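PDB 3DMN: putative DNA helicase from Lactobacillus plantarum, which is probably a UvrD-like DNA helicase, of which this C-terminal domain with its P-loop NTPase-type fold would help couple ATP hydrolysis to DNA unwinding. Local coordinates for residues K69-C74 with V104-L109; I119-N124 with T149-G154. One frame throughout, in Å; residues are numbered along the deposited sequence.

Interaction 1: residues K69-C74 with V104-L109; sequences KSLAEC and VVPSFL. With ACT (acetate ion), chain E.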
ATOM      1  N   LYS A  69      -0.167   5.477  -6.793  1.00 28.07           N
ATOM      2  CA  LYS A  69      -0.522   5.100  -8.160  1.00 28.47           C
ATOM      3  C   LYS A  69       0.330   5.838  -9.165  1.00 28.85           C
ATOM      4  O   LYS A  69       0.794   5.226 -10.145  1.00 28.08           O
ATOM      5  CB  LYS A  69      -1.999   5.376  -8.421  1.00 28.96           C
ATOM      6  CG  LYS A  69      -2.423   4.974  -9.834  1.00 28.51           C
ATOM      7  CD  LYS A  69      -3.959   5.126 -10.065  1.00 30.08           C
ATOM      8  CE  LYS A  69      -4.408   6.562  -9.926  1.00 27.70           C
ATOM      9  NZ  LYS A  69      -5.864   6.709 -10.368  1.00 30.16           N
ATOM     10  N   SER A  70       0.429   7.160  -8.978  1.00 28.47           N
ATOM     11  CA  SER A  70       1.039   8.009  -9.973  1.00 27.07           C
ATOM     12  C   SER A  70       2.113   8.858  -9.342  1.00 27.33           C
ATOM     13  O   SER A  70       2.127   9.041  -8.111  1.00 26.51           O
ATOM     14  CB  SER A  70      -0.035   8.966 -10.548  1.00 28.55           C
ATOM     15  OG  SER A  70      -0.451   9.883  -9.527  1.00 28.42           O
ATOM     16  N   LEU A  71       2.984   9.451 -10.177  1.00 26.80           N
ATOM     17  CA  LEU A  71       3.974  10.370  -9.612  1.00 27.00           C
ATOM     18  C   LEU A  71       3.316  11.524  -8.842  1.00 27.95           C
ATOM     19  O   LEU A  71       3.798  11.895  -7.783  1.00 27.17           O
ATOM     20  CB  LEU A  71       4.918  10.915 -10.683  1.00 27.53           C
ATOM     21  CG  LEU A  71       5.951  11.891 -10.145  1.00 28.95           C
ATOM     22  CD1 LEU A  71       6.900  11.166  -9.161  1.00 32.67           C
ATOM     23  CD2 LEU A  71       6.708  12.520 -11.289  1.00 31.11           C
ATOM     24  N   ALA A  72       2.264  12.126  -9.396  1.00 27.78           N
ATOM     25  CA  ALA A  72       1.674  13.340  -8.784  1.00 29.00           C
ATOM     26  C   ALA A  72       1.188  12.977  -7.362  1.00 28.10           C
ATOM     27  O   ALA A  72       1.392  13.731  -6.380  1.00 28.44           O
ATOM     28  CB  ALA A  72       0.515  13.821  -9.617  1.00 29.70           C
ATOM     29  N   GLU A  73       0.540  11.825  -7.231  1.00 27.94           N
ATOM     30  CA  GLU A  73       0.013  11.397  -5.909  1.00 28.74           C
ATOM     31  C   GLU A  73       1.154  11.095  -4.942  1.00 28.31           C
ATOM     32  O   GLU A  73       1.093  11.457  -3.777  1.00 28.75           O
ATOM     33  CB  GLU A  73      -0.941  10.227  -6.076  1.00 30.42           C
ATOM     34  CG  GLU A  73      -2.150  10.744  -6.829  1.00 28.49           C
ATOM     35  CD  GLU A  73      -3.242   9.702  -7.047  1.00 31.05           C
ATOM     36  OE1 GLU A  73      -3.019   8.520  -6.691  1.00 32.95           O
ATOM     37  OE2 GLU A  73      -4.339  10.130  -7.556  1.00 29.84           O
ATOM     38  N   CYS A  74       2.202  10.457  -5.449  1.00 27.48           N
ATOM     39  CA  CYS A  74       3.423  10.244  -4.649  1.00 27.34           C
ATOM     40  C   CYS A  74       4.086  11.516  -4.199  1.00 27.85           C
ATOM     41  O   CYS A  74       4.546  11.576  -3.051  1.00 28.07           O
ATOM     42  CB  CYS A  74       4.439   9.390  -5.431  1.00 27.57           C
ATOM     43  SG  CYS A  74       3.900   7.656  -5.606  1.00 29.32           S
ATOM     44  N   VAL A 104       8.877   5.999  -0.995  1.00 29.13           N
ATOM     45  CA  VAL A 104       7.603   6.221  -1.666  1.00 29.30           C
ATOM     46  C   VAL A 104       7.865   5.912  -3.143  1.00 29.64           C
ATOM     47  O   VAL A 104       8.775   6.528  -3.760  1.00 30.16           O
ATOM     48  CB  VAL A 104       7.103   7.702  -1.475  1.00 28.97           C
ATOM     49  CG1 VAL A 104       5.841   7.867  -2.303  1.00 29.81           C
ATOM     50  CG2 VAL A 104       6.772   7.953  -0.006  1.00 29.13           C
ATOM     51  N   VAL A 105       7.074   4.994  -3.691  1.00 29.44           N
ATOM     52  CA  VAL A 105       7.372   4.312  -4.945  1.00 30.72           C
ATOM     53  C   VAL A 105       6.137   4.512  -5.840  1.00 29.44           C
ATOM     54  O   VAL A 105       5.068   4.021  -5.516  1.00 30.21           O
ATOM     55  CB  VAL A 105       7.539   2.698  -4.694  1.00 30.01           C
ATOM     56  CG1 VAL A 105       7.863   1.925  -5.979  1.00 34.93           C
ATOM     57  CG2 VAL A 105       8.589   2.370  -3.622  1.00 34.25           C
ATOM     58  N   PRO A 106       6.283   5.217  -6.982  1.00 29.62           N
ATOM     59  CA  PRO A 106       5.117   5.155  -7.922  1.00 29.39           C
ATOM     60  C   PRO A 106       4.928   3.747  -8.475  1.00 28.28           C
ATOM     61  O   PRO A 106       5.912   3.039  -8.692  1.00 28.44           O
ATOM     62  CB  PRO A 106       5.546   6.057  -9.071  1.00 31.07           C
ATOM     63  CG  PRO A 106       6.640   6.909  -8.492  1.00 31.66           C
ATOM     64  CD  PRO A 106       7.364   6.070  -7.500  1.00 31.36           C
ATOM     65  N   SER A 107       3.688   3.358  -8.736  1.00 27.63           N
ATOM     66  CA  SER A 107       3.383   1.973  -9.100  1.00 27.11           C
ATOM     67  C   SER A 107       4.268   1.486 -10.224  1.00 28.07           C
ATOM     68  O   SER A 107       4.778   0.355 -10.202  1.00 29.30           O
ATOM     69  CB  SER A 107       1.914   1.796  -9.498  1.00 27.43           C
ATOM     70  OG  SER A 107       1.567   2.623 -10.618  1.00 28.30           O
ATOM     71  N   PHE A 108       4.457   2.342 -11.224  1.00 26.81           N
ATOM     72  CA  PHE A 108       5.263   1.972 -12.403  1.00 28.73           C
ATOM     73  C   PHE A 108       6.749   1.757 -12.138  1.00 30.35           C
ATOM     74  O   PHE A 108       7.484   1.292 -13.054  1.00 33.22           O
ATOM     75  CB  PHE A 108       5.057   3.003 -13.545  1.00 28.90           C
ATOM     76  CG  PHE A 108       5.358   4.412 -13.158  1.00 28.97           C
ATOM     77  CD1 PHE A 108       4.315   5.296 -12.826  1.00 28.11           C
ATOM     78  CD2 PHE A 108       6.672   4.874 -13.108  1.00 30.56           C
ATOM     79  CE1 PHE A 108       4.559   6.623 -12.482  1.00 27.36           C
ATOM     80  CE2 PHE A 108       6.956   6.196 -12.755  1.00 29.79           C
ATOM     81  CZ  PHE A 108       5.876   7.099 -12.447  1.00 30.53           C
ATOM     82  N   LEU A 109       7.216   2.126 -10.950  1.00 31.42           N
ATOM     83  CA  LEU A 109       8.631   1.909 -10.644  1.00 34.23           C
ATOM     84  C   LEU A 109       8.815   0.730  -9.744  1.00 36.48           C
ATOM     85  O   LEU A 109       9.954   0.405  -9.383  1.00 38.12           O
ATOM     86  CB  LEU A 109       9.318   3.114 -10.031  1.00 34.37           C
ATOM     87  CG  LEU A 109       9.569   4.295 -10.952  1.00 35.16           C
ATOM     88  CD1 LEU A 109      10.320   5.397 -10.184  1.00 37.37           C
ATOM     89  CD2 LEU A 109      10.292   3.892 -12.246  1.00 38.27           C
TER
HETATM   90  C   ACT E   4      -5.744  10.053 -10.604  1.00 24.01           C
HETATM   91  O   ACT E   4      -4.625   9.496 -10.713  1.00 26.31           O
HETATM   92  OXT ACT E   4      -6.764   9.322 -10.425  1.00 23.09           O
HETATM   93  CH3 ACT E   4      -5.782  11.528 -10.729  1.00 25.46           C
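Lys69 and Ser70, in the turn between strand 64-68 and helix 71-82, run beside Ser107 and Pro106, where strand 102-106 gives way to a short 3-10 turn; the CA atoms of Lys69 and Ser107 are 5.1 Å apart. The one hydrogen bond across the contact runs from Ser107 OG to Lys69 O, 2.8 Å long, with the donor tilted 21° out of the carbonyl plane. Ser107 brings its hydroxyl there by setting OG between its own backbone N and carbonyl carbon (chi1 59°). Phe108 places CG likewise, and its ring reaches the start of the helix edge-on, with CE1 4.0 Å from Leu71 N near the ring plane and CZ beside Leu71 CB. Pro106 CB lies over one face of this ring, offset toward the rim, and Leu71 CD1 touches Pro106 CG. Deeper down, Cys74 points at the strand: SG sits 3.6 Å from Pro106 CA, while CB rests against Val104 CG1 at 3.8 Å. Val104 and Cys74 both also meet Leu90 of strand 88-90. The helix begins with an N-cap, Ser70 OG accepting from Glu73 N at 3.2 Å and a nearly straight 164°. The CB of Lys69 points away from 104-109; NZ donates to OXT of an acetate at 2.8 Å, an ion probably from the crystallisation liquor, and to Asn127 O, and Glu73 OE2 is bound by Asn127 ND2. The contact thus seats the N-terminal end of helix 71-82 on a neighbouring strand end mainly by apolar packing, one hydroxyl-to-carbonyl bond linking the two turns, while the lysine charge is left to face the loop around Asn127 and, in the crystal, an anion.

Interaction 2: residues I119-N124 with T149-G154; sequences IVWNAN and TLVAVG. With ACT (acetate ion), chain L; ACT (acetate ion), chain K.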
ATOM      1  N   ILE A 119       2.625  -0.248   2.142  1.00 27.26           N
ATOM      2  CA  ILE A 119       1.416   0.568   2.411  1.00 27.65           C
ATOM      3  C   ILE A 119       0.921   1.097   1.071  1.00 27.78           C
ATOM      4  O   ILE A 119       1.672   1.797   0.392  1.00 28.53           O
ATOM      5  CB  ILE A 119       1.743   1.721   3.339  1.00 27.34           C
ATOM      6  CG1 ILE A 119       2.221   1.203   4.701  1.00 29.20           C
ATOM      7  CG2 ILE A 119       0.516   2.702   3.500  1.00 28.61           C
ATOM      8  CD1 ILE A 119       2.878   2.327   5.600  1.00 28.93           C
ATOM      9  N   VAL A 120      -0.289   0.702   0.651  1.00 27.27           N
ATOM     10  CA  VAL A 120      -0.870   1.202  -0.590  1.00 26.74           C
ATOM     11  C   VAL A 120      -1.503   2.547  -0.302  1.00 27.37           C
ATOM     12  O   VAL A 120      -2.466   2.654   0.455  1.00 28.83           O
ATOM     13  CB  VAL A 120      -1.935   0.220  -1.163  1.00 27.80           C
ATOM     14  CG1 VAL A 120      -2.449   0.727  -2.479  1.00 26.73           C
ATOM     15  CG2 VAL A 120      -1.308  -1.160  -1.320  1.00 29.25           C
ATOM     16  N   TRP A 121      -0.988   3.585  -0.969  1.00 26.99           N
ATOM     17  CA  TRP A 121      -1.499   4.931  -0.691  1.00 27.72           C
ATOM     18  C   TRP A 121      -2.734   5.257  -1.532  1.00 28.96           C
ATOM     19  O   TRP A 121      -2.715   5.301  -2.792  1.00 28.42           O
ATOM     20  CB  TRP A 121      -0.398   6.010  -0.900  1.00 28.13           C
ATOM     21  CG  TRP A 121      -0.948   7.381  -0.842  1.00 27.78           C
ATOM     22  CD1 TRP A 121      -0.994   8.304  -1.875  1.00 30.05           C
ATOM     23  CD2 TRP A 121      -1.610   7.990   0.272  1.00 29.07           C
ATOM     24  NE1 TRP A 121      -1.609   9.477  -1.444  1.00 28.63           N
ATOM     25  CE2 TRP A 121      -2.014   9.296  -0.137  1.00 27.59           C
ATOM     26  CE3 TRP A 121      -1.873   7.580   1.589  1.00 30.22           C
ATOM     27  CZ2 TRP A 121      -2.662  10.172   0.732  1.00 28.61           C
ATOM     28  CZ3 TRP A 121      -2.560   8.461   2.451  1.00 27.83           C
ATOM     29  CH2 TRP A 121      -2.939   9.729   2.001  1.00 27.84           C
ATOM     30  N   ASN A 122      -3.817   5.506  -0.806  1.00 28.25           N
ATOM     31  CA  ASN A 122      -5.056   6.038  -1.394  1.00 27.68           C
ATOM     32  C   ASN A 122      -5.717   5.075  -2.376  1.00 27.35           C
ATOM     33  O   ASN A 122      -5.988   5.417  -3.542  1.00 28.34           O
ATOM     34  CB  ASN A 122      -4.909   7.435  -1.973  1.00 27.53           C
ATOM     35  CG  ASN A 122      -6.203   8.235  -1.787  1.00 28.17           C
ATOM     36  OD1 ASN A 122      -7.164   7.670  -1.276  1.00 29.64           O
ATOM     37  ND2 ASN A 122      -6.247   9.500  -2.240  1.00 32.02           N
ATOM     38  N   ALA A 123      -6.019   3.907  -1.844  1.00 27.61           N
ATOM     39  CA  ALA A 123      -6.752   2.861  -2.553  1.00 28.03           C
ATOM     40  C   ALA A 123      -8.256   3.163  -2.541  1.00 28.18           C
ATOM     41  O   ALA A 123      -9.058   2.333  -2.063  1.00 28.50           O
ATOM     42  CB  ALA A 123      -6.503   1.499  -1.854  1.00 29.82           C
ATOM     43  N   ASN A 124      -8.622   4.329  -3.071  1.00 27.59           N
ATOM     44  CA  ASN A 124      -9.975   4.813  -2.898  1.00 28.53           C
ATOM     45  C   ASN A 124     -10.790   4.703  -4.187  1.00 29.14           C
ATOM     46  O   ASN A 124     -10.346   4.087  -5.176  1.00 29.75           O
ATOM     47  CB  ASN A 124      -9.992   6.250  -2.356  1.00 28.00           C
ATOM     48  CG  ASN A 124      -9.483   7.266  -3.373  1.00 29.92           C
ATOM     49  OD1 ASN A 124      -9.004   6.893  -4.442  1.00 29.55           O
ATOM     50  ND2 ASN A 124      -9.594   8.568  -3.037  1.00 29.97           N
ATOM     51  N   THR A 149      -0.912  -3.093   3.975  1.00 26.92           N
ATOM     52  CA  THR A 149      -1.834  -2.100   4.556  1.00 26.77           C
ATOM     53  C   THR A 149      -2.352  -1.309   3.383  1.00 27.55           C
ATOM     54  O   THR A 149      -1.612  -0.958   2.500  1.00 28.02           O
ATOM     55  CB  THR A 149      -1.094  -1.107   5.499  1.00 27.25           C
ATOM     56  OG1 THR A 149      -0.520  -1.822   6.587  1.00 28.29           O
ATOM     57  CG2 THR A 149      -2.097  -0.068   6.062  1.00 30.04           C
ATOM     58  N   LEU A 150      -3.657  -1.040   3.384  1.00 27.28           N
ATOM     59  CA  LEU A 150      -4.269  -0.142   2.372  1.00 27.57           C
ATOM     60  C   LEU A 150      -4.898   1.006   3.104  1.00 27.94           C
ATOM     61  O   LEU A 150      -5.707   0.807   4.012  1.00 29.36           O
ATOM     62  CB  LEU A 150      -5.337  -0.843   1.505  1.00 28.59           C
ATOM     63  CG  LEU A 150      -4.841  -1.872   0.496  1.00 29.04           C
ATOM     64  CD1 LEU A 150      -4.457  -3.154   1.176  1.00 31.77           C
ATOM     65  CD2 LEU A 150      -6.008  -2.174  -0.476  1.00 31.38           C
ATOM     66  N   VAL A 151      -4.555   2.212   2.665  1.00 26.84           N
ATOM     67  CA  VAL A 151      -5.178   3.441   3.210  1.00 27.14           C
ATOM     68  C   VAL A 151      -5.987   4.087   2.125  1.00 27.99           C
ATOM     69  O   VAL A 151      -5.474   4.304   1.043  1.00 27.88           O
ATOM     70  CB  VAL A 151      -4.111   4.449   3.763  1.00 27.80           C
ATOM     71  CG1 VAL A 151      -4.778   5.743   4.264  1.00 29.25           C
ATOM     72  CG2 VAL A 151      -3.287   3.816   4.890  1.00 28.21           C
ATOM     73  N   ALA A 152      -7.257   4.412   2.409  1.00 27.13           N
ATOM     74  CA  ALA A 152      -8.112   5.040   1.379  1.00 27.57           C
ATOM     75  C   ALA A 152      -8.620   6.330   1.960  1.00 28.83           C
ATOM     76  O   ALA A 152      -8.985   6.364   3.129  1.00 30.16           O
ATOM     77  CB  ALA A 152      -9.323   4.117   1.048  1.00 29.53           C
ATOM     78  N   VAL A 153      -8.658   7.370   1.143  1.00 26.26           N
ATOM     79  CA  VAL A 153      -9.213   8.673   1.548  1.00 27.40           C
ATOM     80  C   VAL A 153     -10.592   8.785   0.897  1.00 28.00           C
ATOM     81  O   VAL A 153     -10.730   8.804  -0.353  1.00 28.69           O
ATOM     82  CB  VAL A 153      -8.337   9.819   1.072  1.00 27.93           C
ATOM     83  CG1 VAL A 153      -9.002  11.164   1.446  1.00 29.47           C
ATOM     84  CG2 VAL A 153      -6.962   9.708   1.754  1.00 29.89           C
ATOM     85  N   GLY A 154     -11.612   8.836   1.736  1.00 26.87           N
ATOM     86  CA  GLY A 154     -12.991   8.985   1.284  1.00 28.31           C
ATOM     87  C   GLY A 154     -13.704   7.666   1.406  1.00 29.41           C
ATOM     88  O   GLY A 154     -14.224   7.312   2.463  1.00 29.07           O
TER
HETATM   89  C   ACT L  11      -8.055  12.539  -1.535  1.00 30.41           C
HETATM   90  O   ACT L  11      -6.835  12.752  -1.308  1.00 31.28           O
HETATM   91  OXT ACT L  11      -8.417  11.422  -1.970  1.00 27.43           O
HETATM   92  CH3 ACT L  11      -9.069  13.616  -1.282  1.00 30.00           C
HETATM   93  C   ACT K  10      -3.397  11.462  -3.301  1.00 27.22           C
HETATM   94  O   ACT K  10      -2.149  11.767  -3.077  1.00 28.18           O
HETATM   95  OXT ACT K  10      -3.732  10.349  -3.827  1.00 24.55           O
HETATM   96  CH3 ACT K  10      -4.505  12.392  -2.942  1.00 29.07           C
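Trp121 brings the six-membered ring of its indole to two valines of the adjoining strand: CZ3 meets Val151 CG1 at 3.9 Å and CH2 meets Val153 CG2 at 4.0 Å, the side chains crossing obliquely. Asn122 CB lies over one indole face, toward the rim. At the ring's edge, in its plane, NE1 donates to O of an acetate at 2.9 Å. An alanine in place of Trp121 would probably leave the methyls of Val151 and Val153 without their aromatic partner and open a gap beneath helix 43-59. Ile119 lies alongside Thr149 and Val151 on this same face; Val120 and Leu150 are paired on the other, CB to CG 3.9 Å, where helix 134-141 packs on Val120. This is a parallel beta-alpha-beta crossover, strand 118-121 returning through that helix to strand 147-153. Its ladder runs through Val120 N to Thr149 O and Val151 N to Val120 O. Beyond Trp121 side chains join the backbone bonding. Asn122 OD1 accepts from Val153 N at 2.9 Å, the donor tilted 35° from the amide carbonyl plane, while its ND2 donates to two acetates. Asn124 ND2 gives a bond to Val153 O, 2.9 Å, flat in both the amide and the carbonyl planes; its OD1 is held by Asn127 N. Val151 O takes Ala123 N at 3.0 Å, and Ala123 centres an inverse gamma turn, its CB against Leu150 CD2.

Both segments of interaction 1 precede those of interaction 2 in the sequence, and they lie about 13 Å apart, centre to centre. Both reach one parallel sheet. Strands 102-106 and 118-121 follow each other in sequence but are separated in the sheet by strand 64-68, which leads into the turn at Lys69; strand 147-153 lies on the far side of 118-121. The contacts meet loosely where Glu73 O approaches Trp121 NE1, 4.1 Å apart. Asn127 ties them more directly, bonding Lys69 and Glu73 of the first and Asn124 of the second. Both gather at the C-terminal end of the sheet, where P-loop NTPase-type domains commonly carry functional loops; the acetates there probably come from the crystallisation liquor.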